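Local coordinates for protein probable glutathione S-transferase 5 (Caenorhabditis elegans, PDB 1ZL9) that catalyses the conjugation of reduced glutathione to a wide range of hydrophobic electrophiles, as a sigma-class glutathione S-transferase that may help detoxify reactive oxygen species, at residues K133-G136 with F137-N140; D95-K98 with D99-S102; Y107-A110 with V111-F114; T121-K124 with D125-P129; L73-F77 with K78-K82. All coordinates share one frame; numbering follows the deposited sequence.

Interaction 1 (K133-G136 with F137-N140)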
loop_
_atom_site.group_PDB
_atom_site.type_symbol
_atom_site.label_atom_id
_atom_site.label_comp_id
_atom_site.label_asym_id
_atom_site.label_seq_id
_atom_site.Cartn_x
_atom_site.Cartn_y
_atom_site.Cartn_z
ATOM N N LYS A 133 19.335 0.069 0.615
ATOM C CA LYS A 133 18.587 -1.131 0.968
ATOM C C LYS A 133 17.568 -1.486 -0.127
ATOM O O LYS A 133 17.501 -2.612 -0.589
ATOM C CB LYS A 133 17.901 -0.897 2.292
ATOM C CG LYS A 133 16.887 -1.923 2.721
ATOM C CD LYS A 133 16.464 -1.706 4.203
ATOM C CE LYS A 133 14.963 -1.812 4.461
ATOM N NZ LYS A 133 14.444 -0.657 5.453
ATOM N N PHE A 134 16.786 -0.497 -0.557
ATOM C CA PHE A 134 15.705 -0.761 -1.445
ATOM C C PHE A 134 16.199 -1.080 -2.837
ATOM O O PHE A 134 15.680 -1.964 -3.460
ATOM C CB PHE A 134 14.742 0.472 -1.496
ATOM C CG PHE A 134 13.624 0.287 -2.491
ATOM C CD1 PHE A 134 13.509 1.112 -3.603
ATOM C CD2 PHE A 134 12.747 -0.809 -2.353
ATOM C CE1 PHE A 134 12.477 0.920 -4.520
ATOM C CE2 PHE A 134 11.691 -0.987 -3.282
ATOM C CZ PHE A 134 11.623 -0.130 -4.393
ATOM N N TYR A 135 17.219 -0.359 -3.310
ATOM C CA TYR A 135 17.778 -0.609 -4.641
ATOM C C TYR A 135 18.455 -2.004 -4.701
ATOM O O TYR A 135 18.452 -2.649 -5.720
ATOM C CB TYR A 135 18.656 0.559 -5.093
ATOM C CG TYR A 135 17.812 1.580 -5.828
ATOM C CD1 TYR A 135 16.780 2.279 -5.161
ATOM C CD2 TYR A 135 17.990 1.810 -7.202
ATOM C CE1 TYR A 135 15.904 3.154 -5.856
ATOM C CE2 TYR A 135 17.140 2.647 -7.914
ATOM C CZ TYR A 135 16.091 3.347 -7.247
ATOM O OH TYR A 135 15.265 4.212 -7.969
ATOM N N GLY A 136 18.925 -2.512 -3.592
ATOM C CA GLY A 136 19.457 -3.880 -3.572
ATOM C C GLY A 136 18.325 -4.867 -3.797
ATOM O O GLY A 136 18.491 -5.840 -4.529
ATOM N N PHE A 137 17.145 -4.574 -3.251
ATOM C CA PHE A 137 16.020 -5.432 -3.528
ATOM C C PHE A 137 15.599 -5.328 -5.027
ATOM O O PHE A 137 15.214 -6.337 -5.636
ATOM C CB PHE A 137 14.841 -5.084 -2.666
ATOM C CG PHE A 137 15.062 -5.262 -1.201
ATOM C CD1 PHE A 137 14.524 -4.364 -0.316
ATOM C CD2 PHE A 137 15.720 -6.373 -0.696
ATOM C CE1 PHE A 137 14.709 -4.559 1.108
ATOM C CE2 PHE A 137 15.880 -6.550 0.706
ATOM C CZ PHE A 137 15.373 -5.636 1.574
ATOM N N LEU A 138 15.665 -4.132 -5.608
ATOM C CA LEU A 138 15.308 -3.954 -7.009
ATOM C C LEU A 138 16.230 -4.856 -7.881
ATOM O O LEU A 138 15.784 -5.528 -8.812
ATOM C CB LEU A 138 15.414 -2.514 -7.439
ATOM C CG LEU A 138 14.318 -1.616 -6.830
ATOM C CD1 LEU A 138 14.679 -0.156 -7.290
ATOM C CD2 LEU A 138 12.987 -1.962 -7.350
ATOM N N VAL A 139 17.510 -4.881 -7.537
ATOM C CA VAL A 139 18.468 -5.701 -8.297
ATOM C C VAL A 139 18.110 -7.190 -8.222
ATOM O O VAL A 139 18.187 -7.881 -9.254
ATOM C CB VAL A 139 19.900 -5.449 -7.833
ATOM C CG1 VAL A 139 20.918 -6.459 -8.492
ATOM C CG2 VAL A 139 20.320 -4.069 -8.137
ATOM N N ASN A 140 17.699 -7.659 -7.039
ATOM C CA ASN A 140 17.243 -9.026 -6.828
ATOM C C ASN A 140 16.066 -9.361 -7.737
ATOM O O ASN A 140 16.049 -10.414 -8.419
ATOM C CB ASN A 140 16.763 -9.272 -5.383
ATOM C CG ASN A 140 17.889 -9.258 -4.326
ATOM O OD1 ASN A 140 19.078 -9.295 -4.650
ATOM N ND2 ASN A 140 17.481 -9.127 -3.028
#

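Interaction 2 (D95-K98 with D99-S102). With GSH (glutathione), chain D.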
loop_
_atom_site.group_PDB
_atom_site.type_symbol
_atom_site.label_atom_id
_atom_site.label_comp_id
_atom_site.label_asym_id
_atom_site.label_seq_id
_atom_site.Cartn_x
_atom_site.Cartn_y
_atom_site.Cartn_z
ATOM N N ASP A 95 4.627 -2.143 -2.741
ATOM C CA ASP A 95 4.493 -1.908 -1.304
ATOM C C ASP A 95 5.833 -1.742 -0.616
ATOM O O ASP A 95 5.947 -0.955 0.335
ATOM C CB ASP A 95 3.689 -3.022 -0.650
ATOM C CG ASP A 95 2.175 -2.832 -0.871
ATOM O OD1 ASP A 95 1.781 -1.957 -1.705
ATOM O OD2 ASP A 95 1.321 -3.483 -0.218
ATOM N N GLN A 96 6.862 -2.470 -1.058
ATOM C CA GLN A 96 8.188 -2.225 -0.502
ATOM C C GLN A 96 8.670 -0.820 -0.914
ATOM O O GLN A 96 9.390 -0.173 -0.215
ATOM C CB GLN A 96 9.201 -3.291 -0.966
ATOM C CG GLN A 96 10.539 -3.234 -0.270
ATOM C CD GLN A 96 10.506 -3.489 1.184
ATOM O OE1 GLN A 96 11.394 -3.003 1.917
ATOM N NE2 GLN A 96 9.563 -4.251 1.636
ATOM N N TYR A 97 8.320 -0.395 -2.121
ATOM C CA TYR A 97 8.586 0.954 -2.593
ATOM C C TYR A 97 7.917 2.043 -1.716
ATOM O O TYR A 97 8.503 3.079 -1.411
ATOM C CB TYR A 97 8.117 1.056 -4.060
ATOM C CG TYR A 97 8.282 2.426 -4.657
ATOM C CD1 TYR A 97 9.504 3.079 -4.608
ATOM C CD2 TYR A 97 7.268 3.021 -5.388
ATOM C CE1 TYR A 97 9.674 4.324 -5.134
ATOM C CE2 TYR A 97 7.469 4.326 -6.006
ATOM C CZ TYR A 97 8.702 4.941 -5.850
ATOM O OH TYR A 97 9.005 6.202 -6.390
ATOM N N LYS A 98 6.689 1.821 -1.302
ATOM C CA LYS A 98 6.072 2.672 -0.284
ATOM C C LYS A 98 6.850 2.732 1.003
ATOM O O LYS A 98 6.942 3.796 1.580
ATOM C CB LYS A 98 4.679 2.170 0.109
ATOM C CG LYS A 98 3.542 2.850 -0.415
ATOM C CD LYS A 98 2.275 2.530 0.449
ATOM C CE LYS A 98 0.980 2.653 -0.374
ATOM N NZ LYS A 98 0.584 4.049 -0.625
ATOM N N ASP A 99 7.335 1.587 1.512
ATOM C CA ASP A 99 8.169 1.563 2.727
ATOM C C ASP A 99 9.465 2.381 2.538
ATOM O O ASP A 99 9.845 3.129 3.389
ATOM C CB ASP A 99 8.509 0.127 3.130
ATOM C CG ASP A 99 7.302 -0.662 3.609
ATOM O OD1 ASP A 99 6.244 -0.049 3.891
ATOM O OD2 ASP A 99 7.359 -1.922 3.794
ATOM N N TYR A 100 10.130 2.238 1.390
ATOM C CA TYR A 100 11.305 3.011 1.076
ATOM C C TYR A 100 10.937 4.479 1.086
ATOM O O TYR A 100 11.640 5.302 1.670
ATOM C CB TYR A 100 11.833 2.630 -0.314
ATOM C CG TYR A 100 12.632 3.681 -1.046
ATOM C CD1 TYR A 100 13.890 4.053 -0.596
ATOM C CD2 TYR A 100 12.157 4.277 -2.211
ATOM C CE1 TYR A 100 14.634 5.058 -1.304
ATOM C CE2 TYR A 100 12.885 5.233 -2.905
ATOM C CZ TYR A 100 14.129 5.600 -2.469
ATOM O OH TYR A 100 14.886 6.535 -3.154
ATOM N N SER A 101 9.855 4.820 0.404
ATOM C CA SER A 101 9.463 6.218 0.295
ATOM C C SER A 101 9.168 6.799 1.679
ATOM O O SER A 101 9.456 7.992 1.917
ATOM C CB SER A 101 8.257 6.421 -0.621
ATOM O OG SER A 101 8.512 5.772 -1.846
ATOM N N SER A 102 8.625 5.979 2.584
ATOM C CA SER A 102 8.372 6.426 3.958
ATOM C C SER A 102 9.644 6.648 4.699
ATOM O O SER A 102 9.730 7.638 5.444
ATOM C CB SER A 102 7.534 5.479 4.854
ATOM O OG SER A 102 6.305 5.262 4.258
HETATM N N1 GSH D . 5.207 -3.141 4.655
HETATM C CA1 GSH D . 5.425 -4.279 5.483
HETATM C C1 GSH D . 4.300 -5.236 5.438
HETATM O O11 GSH D . 4.308 -6.620 5.414
HETATM O O12 GSH D . 3.069 -4.738 5.448
HETATM C CB1 GSH D . 6.027 -4.093 6.815
HETATM C CG1 GSH D . 6.704 -5.407 7.234
HETATM C CD1 GSH D . 7.290 -5.301 8.636
HETATM O OE1 GSH D . 7.457 -4.072 9.159
HETATM N N2 GSH D . 7.626 -6.392 9.305
HETATM C CA2 GSH D . 8.141 -6.380 10.678
HETATM C C2 GSH D . 9.375 -7.205 10.823
HETATM O O2 GSH D . 9.428 -8.421 10.212
HETATM C CB2 GSH D . 7.055 -6.958 11.557
HETATM S SG2 GSH D . 7.615 -6.940 13.269
HETATM N N3 GSH D . 10.378 -6.791 11.571
HETATM C CA3 GSH D . 11.515 -7.619 11.893
HETATM C C3 GSH D . 12.771 -7.234 11.164
HETATM O O31 GSH D . 12.766 -6.169 10.255
HETATM O O32 GSH D . 13.876 -7.913 11.333
HETATM O O HOH W 1 4.042 -0.970 2.539
HETATM O O HOH W 2 9.489 8.116 -3.799
HETATM O O HOH W 3 5.095 5.887 1.687
#

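Interaction 3 (Y107-A110 with V111-F114)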
loop_
_atom_site.group_PDB
_atom_site.type_symbol
_atom_site.label_atom_id
_atom_site.label_comp_id
_atom_site.label_asym_id
_atom_site.label_seq_id
_atom_site.Cartn_x
_atom_site.Cartn_y
_atom_site.Cartn_z
ATOM N N TYR A 107 14.176 13.400 4.144
ATOM C CA TYR A 107 15.079 13.938 3.128
ATOM C C TYR A 107 14.333 14.541 1.961
ATOM O O TYR A 107 14.586 15.669 1.610
ATOM C CB TYR A 107 16.046 12.873 2.633
ATOM C CG TYR A 107 16.941 13.344 1.568
ATOM C CD1 TYR A 107 17.901 14.341 1.797
ATOM C CD2 TYR A 107 16.843 12.819 0.299
ATOM C CE1 TYR A 107 18.721 14.769 0.774
ATOM C CE2 TYR A 107 17.635 13.249 -0.705
ATOM C CZ TYR A 107 18.583 14.235 -0.458
ATOM O OH TYR A 107 19.415 14.594 -1.476
ATOM N N PHE A 108 13.370 13.825 1.403
ATOM C CA PHE A 108 12.638 14.334 0.238
ATOM C C PHE A 108 11.915 15.647 0.586
ATOM O O PHE A 108 11.964 16.641 -0.166
ATOM C CB PHE A 108 11.627 13.298 -0.200
ATOM C CG PHE A 108 12.251 12.051 -0.859
ATOM C CD1 PHE A 108 11.476 10.920 -1.054
ATOM C CD2 PHE A 108 13.564 12.050 -1.321
ATOM C CE1 PHE A 108 12.022 9.774 -1.674
ATOM C CE2 PHE A 108 14.136 10.854 -1.964
ATOM C CZ PHE A 108 13.353 9.750 -2.109
ATOM N N TYR A 109 11.280 15.639 1.752
ATOM C CA TYR A 109 10.590 16.817 2.257
ATOM C C TYR A 109 11.481 18.018 2.494
ATOM O O TYR A 109 11.050 19.172 2.289
ATOM C CB TYR A 109 9.901 16.468 3.548
ATOM C CG TYR A 109 8.503 16.087 3.326
ATOM C CD1 TYR A 109 8.151 15.201 2.340
ATOM C CD2 TYR A 109 7.504 16.593 4.153
ATOM C CE1 TYR A 109 6.824 14.835 2.137
ATOM C CE2 TYR A 109 6.178 16.238 3.962
ATOM C CZ TYR A 109 5.852 15.378 2.950
ATOM O OH TYR A 109 4.537 15.045 2.781
ATOM N N ALA A 110 12.705 17.766 2.940
ATOM C CA ALA A 110 13.633 18.863 3.166
ATOM C C ALA A 110 14.081 19.479 1.844
ATOM O O ALA A 110 14.173 20.693 1.722
ATOM C CB ALA A 110 14.833 18.424 3.995
ATOM N N VAL A 111 14.382 18.647 0.868
ATOM C CA VAL A 111 14.778 19.124 -0.453
ATOM C C VAL A 111 13.630 19.923 -1.133
ATOM O O VAL A 111 13.841 20.960 -1.795
ATOM C CB VAL A 111 15.216 17.921 -1.336
ATOM C CG1 VAL A 111 15.429 18.387 -2.749
ATOM C CG2 VAL A 111 16.528 17.276 -0.772
ATOM N N MET A 112 12.413 19.422 -0.989
ATOM C CA MET A 112 11.263 20.101 -1.542
ATOM C C MET A 112 10.854 21.368 -0.796
ATOM O O MET A 112 10.021 22.115 -1.336
ATOM C CB MET A 112 10.062 19.155 -1.616
ATOM C CG MET A 112 10.320 17.978 -2.538
ATOM S SD MET A 112 8.844 16.971 -2.861
ATOM C CE MET A 112 8.649 16.174 -1.440
ATOM N N GLY A 113 11.422 21.613 0.396
ATOM C CA GLY A 113 11.120 22.760 1.236
ATOM C C GLY A 113 9.931 22.569 2.171
ATOM O O GLY A 113 9.440 23.517 2.770
ATOM N N PHE A 114 9.442 21.351 2.316
ATOM C CA PHE A 114 8.315 21.083 3.191
ATOM C C PHE A 114 8.728 20.716 4.586
ATOM O O PHE A 114 7.930 20.761 5.489
ATOM C CB PHE A 114 7.451 19.928 2.666
ATOM C CG PHE A 114 6.866 20.171 1.289
ATOM C CD1 PHE A 114 6.571 21.444 0.852
ATOM C CD2 PHE A 114 6.600 19.109 0.452
ATOM C CE1 PHE A 114 5.997 21.668 -0.442
ATOM C CE2 PHE A 114 6.059 19.318 -0.835
ATOM C CZ PHE A 114 5.753 20.592 -1.275
#

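Interaction 4 (T121-K124 with D125-P129)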
loop_
_atom_site.group_PDB
_atom_site.type_symbol
_atom_site.label_atom_id
_atom_site.label_comp_id
_atom_site.label_asym_id
_atom_site.label_seq_id
_atom_site.Cartn_x
_atom_site.Cartn_y
_atom_site.Cartn_z
ATOM N N THR A 121 22.927 16.431 5.876
ATOM C CA THR A 121 22.859 15.470 6.952
ATOM C C THR A 121 21.791 14.410 6.730
ATOM O O THR A 121 22.039 13.219 6.890
ATOM C CB THR A 121 22.658 16.259 8.272
ATOM O OG1 THR A 121 23.809 17.100 8.440
ATOM C CG2 THR A 121 22.602 15.384 9.428
ATOM N N LEU A 122 20.618 14.853 6.333
ATOM C CA LEU A 122 19.543 13.950 6.002
ATOM C C LEU A 122 19.917 13.095 4.825
ATOM O O LEU A 122 19.580 11.922 4.836
ATOM C CB LEU A 122 18.257 14.688 5.676
ATOM C CG LEU A 122 17.637 15.354 6.887
ATOM C CD1 LEU A 122 16.619 16.366 6.445
ATOM C CD2 LEU A 122 17.020 14.377 7.845
ATOM N N LYS A 123 20.630 13.633 3.840
ATOM C CA LYS A 123 21.007 12.806 2.695
ATOM C C LYS A 123 21.798 11.558 3.185
ATOM O O LYS A 123 21.531 10.421 2.789
ATOM C CB LYS A 123 21.852 13.576 1.727
ATOM C CG LYS A 123 22.117 12.849 0.400
ATOM C CD LYS A 123 22.929 13.656 -0.585
ATOM C CE LYS A 123 23.410 12.764 -1.742
ATOM N NZ LYS A 123 24.221 13.520 -2.803
ATOM N N LYS A 124 22.794 11.768 4.053
ATOM C CA LYS A 124 23.681 10.672 4.402
ATOM C C LYS A 124 23.154 9.794 5.539
ATOM O O LYS A 124 23.346 8.586 5.574
ATOM C CB LYS A 124 25.079 11.225 4.705
ATOM C CG LYS A 124 25.206 11.919 6.042
ATOM C CD LYS A 124 26.621 12.573 6.200
ATOM C CE LYS A 124 26.759 13.177 7.605
ATOM N NZ LYS A 124 26.710 12.117 8.600
ATOM N N ASP A 125 22.475 10.397 6.486
ATOM C CA ASP A 125 21.976 9.664 7.630
ATOM C C ASP A 125 20.656 8.947 7.363
ATOM O O ASP A 125 20.347 7.954 8.002
ATOM C CB ASP A 125 21.741 10.651 8.781
ATOM C CG ASP A 125 23.051 11.165 9.398
ATOM O OD1 ASP A 125 24.148 10.704 8.999
ATOM O OD2 ASP A 125 23.032 12.002 10.293
ATOM N N ILE A 126 19.818 9.502 6.501
ATOM C CA ILE A 126 18.488 8.904 6.290
ATOM C C ILE A 126 18.294 8.359 4.863
ATOM O O ILE A 126 17.867 7.222 4.647
ATOM C CB ILE A 126 17.365 9.978 6.592
ATOM C CG1 ILE A 126 17.313 10.387 8.084
ATOM C CG2 ILE A 126 16.006 9.459 6.184
ATOM C CD1 ILE A 126 17.240 9.283 9.076
ATOM N N PHE A 127 18.564 9.196 3.878
ATOM C CA PHE A 127 18.213 8.818 2.525
ATOM C C PHE A 127 19.118 7.678 2.025
ATOM O O PHE A 127 18.630 6.681 1.586
ATOM C CB PHE A 127 18.265 10.016 1.575
ATOM C CG PHE A 127 18.163 9.599 0.143
ATOM C CD1 PHE A 127 16.926 9.114 -0.373
ATOM C CD2 PHE A 127 19.266 9.603 -0.682
ATOM C CE1 PHE A 127 16.834 8.726 -1.722
ATOM C CE2 PHE A 127 19.153 9.164 -2.057
ATOM C CZ PHE A 127 17.964 8.710 -2.528
ATOM N N LEU A 128 20.433 7.819 2.123
ATOM C CA LEU A 128 21.301 6.864 1.447
ATOM C C LEU A 128 21.177 5.454 1.979
ATOM O O LEU A 128 21.154 4.497 1.174
ATOM C CB LEU A 128 22.778 7.336 1.406
ATOM C CG LEU A 128 22.956 8.458 0.378
ATOM C CD1 LEU A 128 24.339 9.117 0.521
ATOM C CD2 LEU A 128 22.815 7.957 -1.043
ATOM N N PRO A 129 21.065 5.263 3.283
ATOM C CA PRO A 129 20.770 3.927 3.786
ATOM C C PRO A 129 19.433 3.354 3.244
ATOM O O PRO A 129 19.329 2.190 2.866
ATOM C CB PRO A 129 20.694 4.136 5.294
ATOM C CG PRO A 129 21.635 5.324 5.577
ATOM C CD PRO A 129 21.347 6.207 4.380
#

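Interaction 5 (L73-F77 with K78-K82)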
loop_
_atom_site.group_PDB
_atom_site.type_symbol
_atom_site.label_atom_id
_atom_site.label_comp_id
_atom_site.label_asym_id
_atom_site.label_seq_id
_atom_site.Cartn_x
_atom_site.Cartn_y
_atom_site.Cartn_z
ATOM N N LEU A 73 -5.867 1.148 -12.944
ATOM C CA LEU A 73 -5.616 1.460 -14.342
ATOM C C LEU A 73 -4.734 0.384 -14.994
ATOM O O LEU A 73 -4.993 -0.020 -16.138
ATOM C CB LEU A 73 -4.971 2.815 -14.494
ATOM C CG LEU A 73 -5.831 4.022 -14.076
ATOM C CD1 LEU A 73 -4.938 5.198 -14.139
ATOM C CD2 LEU A 73 -6.993 4.226 -14.930
ATOM N N ALA A 74 -3.705 -0.064 -14.311
ATOM C CA ALA A 74 -2.820 -1.083 -14.864
ATOM C C ALA A 74 -3.607 -2.368 -15.188
ATOM O O ALA A 74 -3.348 -3.000 -16.241
ATOM C CB ALA A 74 -1.627 -1.395 -13.951
ATOM N N ARG A 75 -4.534 -2.763 -14.321
ATOM C CA ARG A 75 -5.315 -3.958 -14.600
ATOM C C ARG A 75 -6.219 -3.794 -15.825
ATOM O O ARG A 75 -6.363 -4.742 -16.579
ATOM C CB ARG A 75 -6.141 -4.371 -13.426
ATOM C CG ARG A 75 -5.282 -4.980 -12.323
ATOM C CD ARG A 75 -6.060 -5.293 -11.024
ATOM N NE ARG A 75 -7.157 -6.205 -11.246
ATOM C CZ ARG A 75 -7.976 -6.673 -10.303
ATOM N NH1 ARG A 75 -7.839 -6.295 -9.019
ATOM N NH2 ARG A 75 -8.931 -7.545 -10.663
ATOM N N GLU A 76 -6.767 -2.592 -16.032
ATOM C CA GLU A 76 -7.652 -2.342 -17.199
ATOM C C GLU A 76 -6.785 -2.434 -18.482
ATOM O O GLU A 76 -7.268 -2.842 -19.548
ATOM C CB GLU A 76 -8.268 -0.954 -17.157
ATOM C CG GLU A 76 -9.313 -0.715 -16.103
ATOM C CD GLU A 76 -10.476 -1.698 -16.238
ATOM O OE1 GLU A 76 -10.890 -2.278 -15.172
ATOM O OE2 GLU A 76 -10.908 -1.942 -17.416
ATOM N N PHE A 77 -5.525 -2.030 -18.402
ATOM C CA PHE A 77 -4.640 -2.026 -19.566
ATOM C C PHE A 77 -3.638 -3.191 -19.620
ATOM O O PHE A 77 -2.708 -3.138 -20.418
ATOM C CB PHE A 77 -3.926 -0.677 -19.691
ATOM C CG PHE A 77 -4.898 0.493 -19.775
ATOM C CD1 PHE A 77 -4.915 1.475 -18.831
ATOM C CD2 PHE A 77 -5.843 0.553 -20.820
ATOM C CE1 PHE A 77 -5.832 2.541 -18.882
ATOM C CE2 PHE A 77 -6.771 1.609 -20.884
ATOM C CZ PHE A 77 -6.777 2.584 -19.904
ATOM N N LYS A 78 -3.816 -4.214 -18.777
ATOM C CA LYS A 78 -2.870 -5.354 -18.728
ATOM C C LYS A 78 -1.378 -4.997 -18.446
ATOM O O LYS A 78 -0.422 -5.590 -19.028
ATOM C CB LYS A 78 -3.032 -6.275 -19.966
ATOM C CG LYS A 78 -2.718 -7.749 -19.769
ATOM C CD LYS A 78 -3.804 -8.506 -19.013
ATOM C CE LYS A 78 -3.523 -10.026 -19.046
ATOM N NZ LYS A 78 -3.273 -10.595 -20.476
ATOM N N LEU A 79 -1.177 -4.065 -17.507
ATOM C CA LEU A 79 0.129 -3.619 -17.066
ATOM C C LEU A 79 0.354 -3.915 -15.598
ATOM O O LEU A 79 1.303 -3.385 -14.973
ATOM C CB LEU A 79 0.282 -2.095 -17.298
ATOM C CG LEU A 79 0.321 -1.623 -18.728
ATOM C CD1 LEU A 79 0.402 -0.072 -18.770
ATOM C CD2 LEU A 79 1.536 -2.235 -19.451
ATOM N N ASN A 80 -0.459 -4.809 -15.029
ATOM C CA ASN A 80 -0.317 -5.169 -13.617
ATOM C C ASN A 80 0.344 -6.532 -13.378
ATOM O O ASN A 80 0.464 -6.931 -12.259
ATOM C CB ASN A 80 -1.698 -5.139 -12.886
ATOM C CG ASN A 80 -1.558 -5.117 -11.336
ATOM O OD1 ASN A 80 -0.815 -4.318 -10.821
ATOM N ND2 ASN A 80 -2.359 -5.947 -10.604
ATOM N N GLY A 81 0.786 -7.224 -14.426
ATOM C CA GLY A 81 1.202 -8.593 -14.329
ATOM C C GLY A 81 0.358 -9.451 -15.277
ATOM O O GLY A 81 -0.844 -9.187 -15.479
ATOM N N LYS A 82 0.994 -10.458 -15.861
ATOM C CA LYS A 82 0.355 -11.336 -16.865
ATOM C C LYS A 82 -0.348 -12.540 -16.227
ATOM O O LYS A 82 -1.049 -13.273 -16.923
ATOM C CB LYS A 82 1.354 -11.890 -17.845
ATOM C CG LYS A 82 2.173 -10.829 -18.655
ATOM C CD LYS A 82 3.679 -11.242 -18.739
ATOM C CE LYS A 82 4.175 -12.002 -20.013
ATOM N NZ LYS A 82 5.570 -11.562 -20.480
#

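Interaction 1 (K133-G136 with F137-N140)
Leu138 reaches back to two rings of the preceding turn, those of Phe134 and Tyr135, on helix 119-145 of the all-helical C-terminal domain of the glutathione transferase fold. Its CD1 methyl stands over the centre of the Tyr135 ring, 3.5 Å from the centroid and almost exactly on the normal, a textbook CH-pi contact in which all six ring carbons are about equally near. Toward Phe134 the leucine turns CG, which lies over one face displaced toward the rim, while Leu138 CD2 comes within 3.7 Å of Phe134 CZ. Further round the helix, the Phe137 ring runs alongside Lys133, with Phe137 CE1 3.8 Å from Lys133 CG. Phe137 CG is set opposite the carbonyl carbon (chi1 -63°), which leans the ring back until one face covers Lys133 O. Outside partners fix the polar ends: Lys133 NZ pairs with Glu103, and Tyr135 OH bonds Ser166. Leu93, Ile162 and Leu182 from three other helices close in on Leu138, whereas Phe137 meets Phe50 of the second subunit edge-to-face. Beneath the side chains the regular i to i+4 helix bonds continue, Leu138 N donating to Phe134 O at 3.1 Å and Val139 N to Tyr135 O at 3.0 Å.

Interaction 2 (D95-K98 with D99-S102)
Tyr97 lays one ring face over Ser101 OG, which sits 3.8 Å above the plane toward the rim, while Tyr97 CE1 lies in plane at the edge of the Tyr100 ring. With chi1 at -51° the serine hydroxyl folds back along the helix and donates to Tyr97 O at 2.7 Å. That carbonyl is gripped twice, because Ser101 N also reaches it, at 2.9 Å and from the opposite face of its plane. A water bridges Tyr97 OH and Ser101 OG. Two residues before Ser101, Asp99 receives a hydrogen bond at OD2 from the glutathione amino nitrogen N1, 2.6 Å away; its OD1 accepts a hydrogen bond from a water that also donates to Asp95 O, which helps to fix the carboxylate. The same glutathione is also hydrogen-bonded by Trp39, Lys43, Gln52, Leu53 and Ser66 of the second subunit, and Asp95 OD2 forms a salt bridge with Lys98 of that subunit. An acidic residue reaching across the dimer interface to the gamma-glutamyl amino group is characteristic of the G-site in the sigma class and its alpha, mu and pi relatives.

Interaction 3 (Y107-A110 with V111-F114)
Phe114 and Tyr109 form a T-shaped pair, the edge of Phe114 toward the face of Tyr109, with centroids 5.7 Å apart and planes at 78°. A CH-pi contact lies further back: Val111 CG2 stands over one face of the Tyr107 ring, 3.9 Å from the centroid and nearer the rim. Among the plain apolar contacts, Met112 bends at its last torsion (chi3 -73°) and carries CE round to within 3.9 Å of Tyr109 CD1, while Phe114 CB rests 3.7 Å from Tyr109 CD2. The backbone bonds record how the helix stops. Met112 N still makes the regular bond to Phe108 O, but then Gly113, at positive phi, closes a Schellman motif: Phe114 N bonds Tyr109 O at 2.7 Å and Gly113 N bonds Ala110 O at 3.2 Å, coming from well above that carbonyl's plane. This is the surface end of helix 84-112, and the next one, helix 119-145, returns alongside it, stacking Phe127 on Tyr107 and setting Leu122 against Ala110.

Interaction 4 (T121-K124 with D125-P129)
The Phe127 ring has Lys123 O at its edge, close to the ring plane, and reaches toward Tyr100 of helix 84-112. The other flat group, the Asp125 carboxylate, is approached at both oxygens: Lys124 NZ makes a 3.0 Å salt bridge to OD1 on its syn side, 29° out of plane, and the Thr121 methyl CG2 lies 3.5 Å from OD2. Both sit on a pi-type turn that widens helix 119-145 near its start, in the helical domain of the transferase. Leu122 O marks where the spacing changes, for it accepts twice, from Ile126 N four residues on at 2.9 Å and from Phe127 N five residues on at 3.1 Å. Lys123 O follows the wider pattern and takes Leu128 N, again five residues ahead. Lys124 places CG between its backbone N and carbonyl carbon (chi1 75°), then runs beside Asp125 and bends at its last torsion to bring the ammonium round to the carboxylate. Leu122 and Ile126 lie side by side, with Leu122 CD2 touching Ile126 CG1. The helix kinks at Pro129, which has no N-H to offer the turn before and instead presses its CD to 3.3 Å from Lys124 O.

Interaction 5 (L73-F77 with K78-K82)
Ala74 does double duty as the helix ends: its carbonyl O takes a nearly straight hydrogen bond from Leu79 N at 2.7 Å (176°), and its CB packs 3.9 Å from Leu79 CB, with Asn80 CB equally near. Next, Arg75 runs beside Asn80, the two pointing the same way with guanidinium and amide planes only 13° apart; here aliphatic CG does the touching, 3.5 Å from Asn80 ND2. Their polar ends have partners beyond the turn: Arg75 NH1 pairs with Glu87 of the second subunit, and Asn80 bonds Trp157 through OD1 and Glu87 of its own chain through ND2. Helix 66-76 closes the thioredoxin-like N-terminal domain, and this turn starts the linker to helix 84-112. Arg75 O also receives a weak bond from Lys78 N at 3.4 Å. Phe77 is the first residue to leave helical angles, and Lys78 then adopts a left-handed conformation (phi 57°) that swings the chain round. Phe77 sends its ring to Ile21 and Ala25 of helix 16-25, while its CB stays 4.5 Å from Leu79 CG.

In the fold
Interactions 1 to 4 share two successive helices of the C-terminal domain, 84-112 carrying 2 and 3, 119-145 carrying 4 and then 1. Aromatic side chains sew them together: Phe134 CG of interaction 1 lies 3.7 Å from Tyr100 CB of interaction 2, and Tyr107 CD2 of interaction 3 lies 3.4 Å from Phe127 CB of interaction 4. Interaction 2 binds the glutathione held in the second subunit; interaction 3 comes near glutathione too, with the Tyr109 side chain about 6 Å away. Interaction 5, at the end of the N-terminal domain and the start of the linker, lies about 35 Å from interaction 4 between centres, yet like interactions 1 and 2 it touches the second subunit.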